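Long-range contacts in spore coat polysaccharide biosynthesis protein SpsE (Bacillus subtilis, PDB 1VLI), which probably acts as an N-acylneuraminate-9-phosphate synthase-like enzyme in the synthesis of spore coat polysaccharide: residues 46-51 against 105-110; 59-65 against 115-120. All coordinates share one frame; numbering follows the deposited sequence.

Interaction 1: residues 46-51 against 105-110; sequences AFALID and PLLDYC
Two neighbouring helices in the outer layer of the TIM barrel, 43-56 and 103-112, meet here through Phe47, Ile50 and Asp51 on one side and Leu106, Tyr109 and Cys110 on the other. The axes of the two segments approach to 10.4 Å and run nearly parallel, 22° apart, as expected when both helices follow strands of one parallel barrel. Tyr109 reaches furthest across: its CG stands anti to the backbone N (chi1 -166°), which sends the ring over to helix 43-56. There Phe47 lies over one face of the phenol, with Phe47 CD1 3.5 Å from Tyr109 CD2. The two ring planes are inclined by 59°, so the pair is neither a stack nor a clean edge-to-face arrangement. Ile50 comes obliquely from the opposite side of the ring plane, its CG2 branch 3.6 Å from Tyr109 CD2. The far end of the ring is held by a hydrogen bond from Tyr109 OH to Asp51 OD1, 2.6 Å long, which meets the carboxylate on its syn side and somewhat out of its plane. Deeper between the helices the contact is aliphatic. Ile50 CD1 lies 3.6 Å from Leu106 CD2 and 3.5 Å from Cys110 SG, while Ala46 CB comes within 3.8 Å of that same Leu106 methyl. Ile50 also touches Phe63 on the barrel strand beneath, which extends this apolar seam inward. Chemically, then, the contact is graded from a buried hydrocarbon seam to a polar outer margin. Packing against Phe47 and Ile50 together with the single hydroxyl bond should restrict rotation of the phenol, and that bond, with the side chain of Lys113 touching Asp51, would be expected to stabilise the carboxylate in its charged form.

Interaction 2: residues 59-65 against 115-120; sequences DAVKFQM and VIFLST
Strands 60-63 and 116-118 run parallel, their short axes 26° apart, and four backbone hydrogen bonds set the register. Val61 N to Ile116 O is the shortest at 2.8 Å. Phe63 N lies 3.1 Å from Leu118 O. Ile116 N to Asp59 O and Leu118 N to Val61 O complete the series, which pairs Ala60 with Ile116, Val61 with Phe117 and Lys62 with Leu118. Beyond the last pair, Ser119 OG donates to Phe63 O at a modelled 2.5 Å, so short that its exact length is doubtful. Ala60, Lys62, Ile116 and Leu118 share one face, where Ala60 CB rests 3.7 Å from Leu118 CD1. Lys62 bends along its chain so that NZ reaches a water at 3.2 Å, which is also bonded to Thr120 OG1; its charge is paired with Glu246 by a salt bridge. The other face carries Val61 and Phe117 toward helix 103-112. Phe117 CG is anti to the backbone N (chi1 177°), which swings the ring along the sheet toward Phe63; the two side chains cross at about a right angle, with Phe117 CE1 3.7 Å from Phe63 CD2. Met65, present as selenomethionine, brings its SE to the edge of the Phe117 ring, 4.1 Å from CZ and 84° off the ring normal, a Met-aromatic contact. A serine in place of Phe117 would probably leave the Phe63 ring and the Met65 selenium without their shared aromatic partner and open a gap beneath Leu107 and Cys110. Further waters bridge Phe63 O to Thr120 OG1 and Met65 N to Thr120 O where the chains leave the sheet. Such parallel pairing, with helix 103-112 as the crossover between the strands, is the beta-alpha-beta unit of a TIM barrel, consistent with its NeuB family membership.

Overall arrangement
Interactions 1 and 2 are the outer and inner layers of one sector of the barrel, their centres 10 Å apart. Each helix leads straight into a strand of the other pair: 43-56 into 60-63 and 103-112 into 116-118. Helix 103-112 packs directly on the sheet, with Cys110 SG 3.7 Å from Val61 CG1 and Leu107 CD1 3.4 Å from Phe117 CG, and Cys110 O probably accepts a hydrogen bond from Val115 N at 3.0 Å. On the opposite face of the strands, the Lys62 side chain lies about 6 Å from the zinc ion held by His226 and His248, which places 59-65 against 115-120 beside the metal site.

Interaction 1: residues 46-51 against 105-110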
ATOM      1  N   ALA A  46     -13.878 -13.745   9.558  1.00 62.73           N
ATOM      2  CA  ALA A  46     -12.518 -13.680   9.003  1.00 58.92           C
ATOM      3  C   ALA A  46     -12.132 -15.004   8.310  1.00 57.71           C
ATOM      4  O   ALA A  46     -11.619 -14.975   7.183  1.00 57.95           O
ATOM      5  CB  ALA A  46     -11.506 -13.291  10.057  1.00 55.73           C
ATOM      6  N   PHE A  47     -12.408 -16.145   8.954  1.00 54.59           N
ATOM      7  CA  PHE A  47     -12.189 -17.476   8.352  1.00 53.71           C
ATOM      8  C   PHE A  47     -13.012 -17.656   7.088  1.00 53.29           C
ATOM      9  O   PHE A  47     -12.541 -18.295   6.130  1.00 54.78           O
ATOM     10  CB  PHE A  47     -12.521 -18.646   9.312  1.00 54.37           C
ATOM     11  CG  PHE A  47     -11.584 -18.765  10.503  1.00 59.11           C
ATOM     12  CD1 PHE A  47     -10.219 -18.518  10.380  1.00 56.43           C
ATOM     13  CD2 PHE A  47     -12.070 -19.172  11.746  1.00 69.86           C
ATOM     14  CE1 PHE A  47      -9.366 -18.634  11.469  1.00 60.94           C
ATOM     15  CE2 PHE A  47     -11.212 -19.290  12.855  1.00 67.03           C
ATOM     16  CZ  PHE A  47      -9.861 -19.025  12.713  1.00 56.10           C
ATOM     17  N   ALA A  48     -14.232 -17.109   7.075  1.00 51.21           N
ATOM     18  CA  ALA A  48     -15.095 -17.229   5.894  1.00 51.34           C
ATOM     19  C   ALA A  48     -14.548 -16.402   4.703  1.00 51.76           C
ATOM     20  O   ALA A  48     -14.649 -16.819   3.541  1.00 53.27           O
ATOM     21  CB  ALA A  48     -16.526 -16.844   6.230  1.00 50.05           C
ATOM     22  N   LEU A  49     -13.944 -15.255   4.995  1.00 53.21           N
ATOM     23  CA  LEU A  49     -13.327 -14.433   3.936  1.00 54.86           C
ATOM     24  C   LEU A  49     -12.158 -15.186   3.316  1.00 56.75           C
ATOM     25  O   LEU A  49     -12.115 -15.374   2.114  1.00 58.37           O
ATOM     26  CB  LEU A  49     -12.918 -13.069   4.469  1.00 52.07           C
ATOM     27  CG  LEU A  49     -14.083 -12.090   4.653  1.00 49.91           C
ATOM     28  CD1 LEU A  49     -13.728 -11.078   5.736  1.00 55.85           C
ATOM     29  CD2 LEU A  49     -14.453 -11.386   3.335  1.00 50.37           C
ATOM     30  N   ILE A  50     -11.259 -15.676   4.162  1.00 60.44           N
ATOM     31  CA  ILE A  50     -10.237 -16.650   3.761  1.00 60.88           C
ATOM     32  C   ILE A  50     -10.797 -17.731   2.862  1.00 61.97           C
ATOM     33  O   ILE A  50     -10.245 -17.935   1.790  1.00 65.48           O
ATOM     34  CB  ILE A  50      -9.495 -17.245   5.012  1.00 60.16           C
ATOM     35  CG1 ILE A  50      -8.812 -16.090   5.762  1.00 60.49           C
ATOM     36  CG2 ILE A  50      -8.448 -18.280   4.599  1.00 49.62           C
ATOM     37  CD1 ILE A  50      -7.877 -16.462   6.860  1.00 66.25           C
ATOM     38  N   ASP A  51     -11.900 -18.385   3.261  1.00 61.48           N
ATOM     39  CA  ASP A  51     -12.555 -19.427   2.438  1.00 59.84           C
ATOM     40  C   ASP A  51     -12.913 -18.929   1.064  1.00 59.25           C
ATOM     41  O   ASP A  51     -12.638 -19.596   0.064  1.00 59.01           O
ATOM     42  CB  ASP A  51     -13.863 -19.930   3.063  1.00 62.42           C
ATOM     43  CG  ASP A  51     -13.648 -20.842   4.274  1.00 66.60           C
ATOM     44  OD1 ASP A  51     -12.684 -21.643   4.293  1.00 65.72           O
ATOM     45  OD2 ASP A  51     -14.432 -20.841   5.248  1.00 72.76           O
ATOM     46  N   PRO A 105      -3.871 -18.197  14.619  1.00 59.72           N
ATOM     47  CA  PRO A 105      -4.987 -18.905  13.960  1.00 58.13           C
ATOM     48  C   PRO A 105      -5.250 -18.459  12.515  1.00 57.97           C
ATOM     49  O   PRO A 105      -5.358 -19.324  11.647  1.00 59.20           O
ATOM     50  CB  PRO A 105      -6.187 -18.581  14.851  1.00 56.08           C
ATOM     51  CG  PRO A 105      -5.582 -18.364  16.192  1.00 59.49           C
ATOM     52  CD  PRO A 105      -4.266 -17.685  15.948  1.00 58.12           C
ATOM     53  N   LEU A 106      -5.366 -17.157  12.238  1.00 55.64           N
ATOM     54  CA  LEU A 106      -5.568 -16.759  10.833  1.00 56.21           C
ATOM     55  C   LEU A 106      -4.451 -17.290   9.943  1.00 54.65           C
ATOM     56  O   LEU A 106      -4.719 -17.891   8.894  1.00 56.67           O
ATOM     57  CB  LEU A 106      -5.689 -15.250  10.660  1.00 56.21           C
ATOM     58  CG  LEU A 106      -7.011 -14.580  11.027  1.00 59.43           C
ATOM     59  CD1 LEU A 106      -6.836 -13.090  10.861  1.00 65.25           C
ATOM     60  CD2 LEU A 106      -8.186 -15.081  10.187  1.00 56.00           C
ATOM     61  N   LEU A 107      -3.206 -17.090  10.380  1.00 52.94           N
ATOM     62  CA  LEU A 107      -2.023 -17.511   9.624  1.00 52.57           C
ATOM     63  C   LEU A 107      -2.032 -19.007   9.388  1.00 55.77           C
ATOM     64  O   LEU A 107      -1.844 -19.474   8.265  1.00 57.81           O
ATOM     65  CB  LEU A 107      -0.739 -17.026  10.320  1.00 49.97           C
ATOM     66  CG  LEU A 107      -0.202 -15.652   9.848  1.00 60.44           C
ATOM     67  CD1 LEU A 107      -1.289 -14.584   9.618  1.00 51.15           C
ATOM     68  CD2 LEU A 107       0.879 -15.137  10.782  1.00 50.57           C
ATOM     69  N   ASP A 108      -2.290 -19.770  10.449  1.00 59.60           N
ATOM     70  CA  ASP A 108      -2.527 -21.184  10.305  1.00 59.52           C
ATOM     71  C   ASP A 108      -3.612 -21.518   9.284  1.00 56.87           C
ATOM     72  O   ASP A 108      -3.450 -22.418   8.472  1.00 58.66           O
ATOM     73  CB  ASP A 108      -2.912 -21.761  11.649  1.00 64.25           C
ATOM     74  CG  ASP A 108      -1.824 -22.613  12.233  1.00 75.98           C
ATOM     75  OD1 ASP A 108      -1.380 -23.556  11.523  1.00 86.31           O
ATOM     76  OD2 ASP A 108      -1.379 -22.431  13.392  1.00 86.54           O
ATOM     77  N   TYR A 109      -4.730 -20.815   9.336  1.00 52.65           N
ATOM     78  CA  TYR A 109      -5.838 -21.145   8.466  1.00 53.69           C
ATOM     79  C   TYR A 109      -5.551 -20.784   7.007  1.00 56.06           C
ATOM     80  O   TYR A 109      -6.020 -21.462   6.089  1.00 55.36           O
ATOM     81  CB  TYR A 109      -7.112 -20.471   8.951  1.00 53.26           C
ATOM     82  CG  TYR A 109      -8.352 -21.032   8.309  1.00 59.09           C
ATOM     83  CD1 TYR A 109      -8.694 -22.371   8.481  1.00 58.08           C
ATOM     84  CD2 TYR A 109      -9.182 -20.232   7.522  1.00 64.68           C
ATOM     85  CE1 TYR A 109      -9.830 -22.911   7.890  1.00 58.05           C
ATOM     86  CE2 TYR A 109     -10.328 -20.754   6.936  1.00 68.17           C
ATOM     87  CZ  TYR A 109     -10.648 -22.103   7.133  1.00 63.56           C
ATOM     88  OH  TYR A 109     -11.762 -22.654   6.552  1.00 59.25           O
ATOM     89  N   CYS A 110      -4.796 -19.704   6.803  1.00 59.03           N
ATOM     90  CA  CYS A 110      -4.300 -19.355   5.488  1.00 60.08           C
ATOM     91  C   CYS A 110      -3.378 -20.442   4.960  1.00 61.96           C
ATOM     92  O   CYS A 110      -3.508 -20.859   3.815  1.00 60.00           O
ATOM     93  CB  CYS A 110      -3.534 -18.040   5.550  1.00 63.54           C
ATOM     94  SG  CYS A 110      -4.585 -16.591   5.674  1.00 59.06           S
TER

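Interaction 2: residues 59-65 against 115-120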
ATOM      1  N   ASP A  59      -4.404 -15.847  -4.918  1.00 53.75           N
ATOM      2  CA  ASP A  59      -3.081 -16.261  -4.462  1.00 53.78           C
ATOM      3  C   ASP A  59      -2.827 -15.849  -3.038  1.00 54.37           C
ATOM      4  O   ASP A  59      -2.077 -16.501  -2.303  1.00 57.27           O
ATOM      5  CB  ASP A  59      -2.013 -15.615  -5.342  1.00 52.26           C
ATOM      6  CG  ASP A  59      -1.953 -16.248  -6.693  1.00 60.73           C
ATOM      7  OD1 ASP A  59      -1.669 -17.474  -6.721  1.00 60.71           O
ATOM      8  OD2 ASP A  59      -2.213 -15.631  -7.769  1.00 59.63           O
ATOM      9  N   ALA A  60      -3.433 -14.732  -2.665  1.00 53.22           N
ATOM     10  CA  ALA A  60      -3.110 -14.048  -1.426  1.00 53.48           C
ATOM     11  C   ALA A  60      -4.406 -13.516  -0.876  1.00 53.42           C
ATOM     12  O   ALA A  60      -5.353 -13.259  -1.639  1.00 53.33           O
ATOM     13  CB  ALA A  60      -2.131 -12.869  -1.695  1.00 47.82           C
ATOM     14  N   VAL A  61      -4.444 -13.337   0.440  1.00 50.58           N
ATOM     15  CA  VAL A  61      -5.576 -12.693   1.079  1.00 51.13           C
ATOM     16  C   VAL A  61      -4.981 -11.655   1.984  1.00 53.04           C
ATOM     17  O   VAL A  61      -4.010 -11.924   2.707  1.00 56.11           O
ATOM     18  CB  VAL A  61      -6.467 -13.693   1.869  1.00 52.82           C
ATOM     19  CG1 VAL A  61      -5.671 -14.322   3.009  1.00 52.31           C
ATOM     20  CG2 VAL A  61      -7.753 -12.997   2.394  1.00 44.94           C
ATOM     21  N   LYS A  62      -5.533 -10.448   1.918  1.00 55.07           N
ATOM     22  CA  LYS A  62      -4.959  -9.326   2.623  1.00 52.79           C
ATOM     23  C   LYS A  62      -5.909  -8.736   3.679  1.00 53.90           C
ATOM     24  O   LYS A  62      -7.061  -8.389   3.344  1.00 52.89           O
ATOM     25  CB  LYS A  62      -4.541  -8.268   1.614  1.00 53.83           C
ATOM     26  CG  LYS A  62      -4.278  -6.939   2.287  1.00 51.28           C
ATOM     27  CD  LYS A  62      -2.980  -6.383   1.880  1.00 53.89           C
ATOM     28  CE  LYS A  62      -3.183  -5.451   0.659  1.00 62.62           C
ATOM     29  NZ  LYS A  62      -3.984  -4.254   1.013  1.00 57.28           N
ATOM     30  N   PHE A  63      -5.408  -8.619   4.926  1.00 52.22           N
ATOM     31  CA  PHE A  63      -6.129  -8.035   6.073  1.00 51.89           C
ATOM     32  C   PHE A  63      -5.434  -6.786   6.615  1.00 54.89           C
ATOM     33  O   PHE A  63      -4.200  -6.707   6.632  1.00 56.62           O
ATOM     34  CB  PHE A  63      -6.244  -9.053   7.222  1.00 54.57           C
ATOM     35  CG  PHE A  63      -7.241 -10.163   6.949  1.00 54.37           C
ATOM     36  CD1 PHE A  63      -8.592 -10.001   7.267  1.00 49.71           C
ATOM     37  CD2 PHE A  63      -6.836 -11.348   6.354  1.00 47.11           C
ATOM     38  CE1 PHE A  63      -9.516 -10.986   6.989  1.00 49.30           C
ATOM     39  CE2 PHE A  63      -7.770 -12.361   6.070  1.00 49.16           C
ATOM     40  CZ  PHE A  63      -9.111 -12.171   6.385  1.00 50.95           C
ATOM     41  N   GLN A  64      -6.221  -5.809   7.063  1.00 55.93           N
ATOM     42  CA  GLN A  64      -5.676  -4.674   7.815  1.00 57.72           C
ATOM     43  C   GLN A  64      -5.318  -5.088   9.236  1.00 58.68           C
ATOM     44  O   GLN A  64      -6.159  -5.629   9.968  1.00 59.73           O
ATOM     45  CB  GLN A  64      -6.681  -3.543   7.885  1.00 57.73           C
ATOM     46  CG  GLN A  64      -6.059  -2.166   8.068  1.00 64.80           C
ATOM     47  CD  GLN A  64      -7.116  -1.067   8.145  1.00 63.65           C
ATOM     48  OE1 GLN A  64      -7.276  -0.433   9.180  1.00 62.78           O
ATOM     49  NE2 GLN A  64      -7.839  -0.856   7.057  1.00 75.18           N
HETATM   50  N   MSE A  65      -4.074  -4.843   9.625  1.00 59.10           N
HETATM   51  CA  MSE A  65      -3.653  -5.153  10.981  1.00 63.16           C
HETATM   52  C   MSE A  65      -3.573  -3.948  11.891  1.00 60.91           C
HETATM   53  O   MSE A  65      -3.800  -4.068  13.086  1.00 59.65           O
HETATM   54  CB  MSE A  65      -2.333  -5.894  10.983  1.00 60.25           C
HETATM   55  CG  MSE A  65      -2.509  -7.354  10.625  1.00 67.79           C
HETATM   56 SE   MSE A  65      -0.835  -8.348  10.827  1.00 76.42          SE
HETATM   57  CE  MSE A  65      -0.463  -7.950  12.667  1.00 50.37           C
ATOM     58  N   VAL A 115      -3.471 -20.213   0.860  1.00 60.27           N
ATOM     59  CA  VAL A 115      -3.410 -18.830   0.439  1.00 57.53           C
ATOM     60  C   VAL A 115      -2.376 -18.091   1.293  1.00 57.99           C
ATOM     61  O   VAL A 115      -2.062 -18.487   2.439  1.00 57.37           O
ATOM     62  CB  VAL A 115      -4.809 -18.132   0.378  1.00 55.33           C
ATOM     63  CG1 VAL A 115      -5.789 -18.963  -0.408  1.00 53.29           C
ATOM     64  CG2 VAL A 115      -5.362 -17.893   1.741  1.00 57.47           C
ATOM     65  N   ILE A 116      -1.833 -17.033   0.705  1.00 55.45           N
ATOM     66  CA  ILE A 116      -0.747 -16.306   1.311  1.00 54.71           C
ATOM     67  C   ILE A 116      -1.337 -15.092   2.000  1.00 56.60           C
ATOM     68  O   ILE A 116      -1.916 -14.199   1.343  1.00 59.63           O
ATOM     69  CB  ILE A 116       0.279 -15.867   0.233  1.00 56.33           C
ATOM     70  CG1 ILE A 116       0.924 -17.090  -0.454  1.00 56.88           C
ATOM     71  CG2 ILE A 116       1.328 -14.911   0.831  1.00 43.60           C
ATOM     72  CD1 ILE A 116       1.671 -16.732  -1.760  1.00 54.18           C
ATOM     73  N   PHE A 117      -1.161 -15.054   3.314  1.00 54.11           N
ATOM     74  CA  PHE A 117      -1.563 -13.940   4.133  1.00 50.87           C
ATOM     75  C   PHE A 117      -0.634 -12.771   3.904  1.00 52.28           C
ATOM     76  O   PHE A 117       0.596 -12.922   3.936  1.00 50.45           O
ATOM     77  CB  PHE A 117      -1.518 -14.334   5.607  1.00 50.08           C
ATOM     78  CG  PHE A 117      -1.856 -13.202   6.553  1.00 47.84           C
ATOM     79  CD1 PHE A 117      -3.182 -12.975   6.949  1.00 42.77           C
ATOM     80  CD2 PHE A 117      -0.860 -12.355   7.041  1.00 56.24           C
ATOM     81  CE1 PHE A 117      -3.495 -11.913   7.822  1.00 46.22           C
ATOM     82  CE2 PHE A 117      -1.170 -11.292   7.900  1.00 54.01           C
ATOM     83  CZ  PHE A 117      -2.486 -11.081   8.294  1.00 47.78           C
ATOM     84  N   LEU A 118      -1.243 -11.607   3.675  1.00 53.88           N
ATOM     85  CA  LEU A 118      -0.515 -10.346   3.541  1.00 53.29           C
ATOM     86  C   LEU A 118      -1.164  -9.234   4.337  1.00 51.45           C
ATOM     87  O   LEU A 118      -2.384  -9.192   4.497  1.00 53.41           O
ATOM     88  CB  LEU A 118      -0.446  -9.918   2.078  1.00 52.94           C
ATOM     89  CG  LEU A 118       0.340 -10.797   1.113  1.00 53.11           C
ATOM     90  CD1 LEU A 118       0.095 -10.234  -0.245  1.00 53.76           C
ATOM     91  CD2 LEU A 118       1.818 -10.793   1.426  1.00 54.81           C
ATOM     92  N   SER A 119      -0.341  -8.319   4.827  1.00 50.68           N
ATOM     93  CA  SER A 119      -0.859  -7.093   5.419  1.00 53.47           C
ATOM     94  C   SER A 119      -0.004  -5.874   5.021  1.00 54.63           C
ATOM     95  O   SER A 119       1.004  -6.000   4.315  1.00 53.41           O
ATOM     96  CB  SER A 119      -0.908  -7.245   6.935  1.00 52.53           C
ATOM     97  OG  SER A 119      -1.869  -6.379   7.472  1.00 53.12           O
ATOM     98  N   THR A 120      -0.380  -4.719   5.557  1.00 54.81           N
ATOM     99  CA  THR A 120       0.246  -3.432   5.258  1.00 56.74           C
ATOM    100  C   THR A 120       0.914  -2.848   6.488  1.00 56.64           C
ATOM    101  O   THR A 120       0.337  -2.880   7.587  1.00 56.02           O
ATOM    102  CB  THR A 120      -0.855  -2.455   4.799  1.00 55.38           C
ATOM    103  OG1 THR A 120      -1.569  -3.071   3.735  1.00 56.04           O
ATOM    104  CG2 THR A 120      -0.281  -1.214   4.177  1.00 60.14           C
TER
HETATM  105  O   HOH W   1      -2.440  -1.450   1.059  1.00 59.62           O
HETATM  106  O   HOH W   2      -3.991  -4.048   4.822  1.00 46.08           O
HETATM  107  O   HOH W   3      -2.572  -2.752   8.219  1.00 50.34           O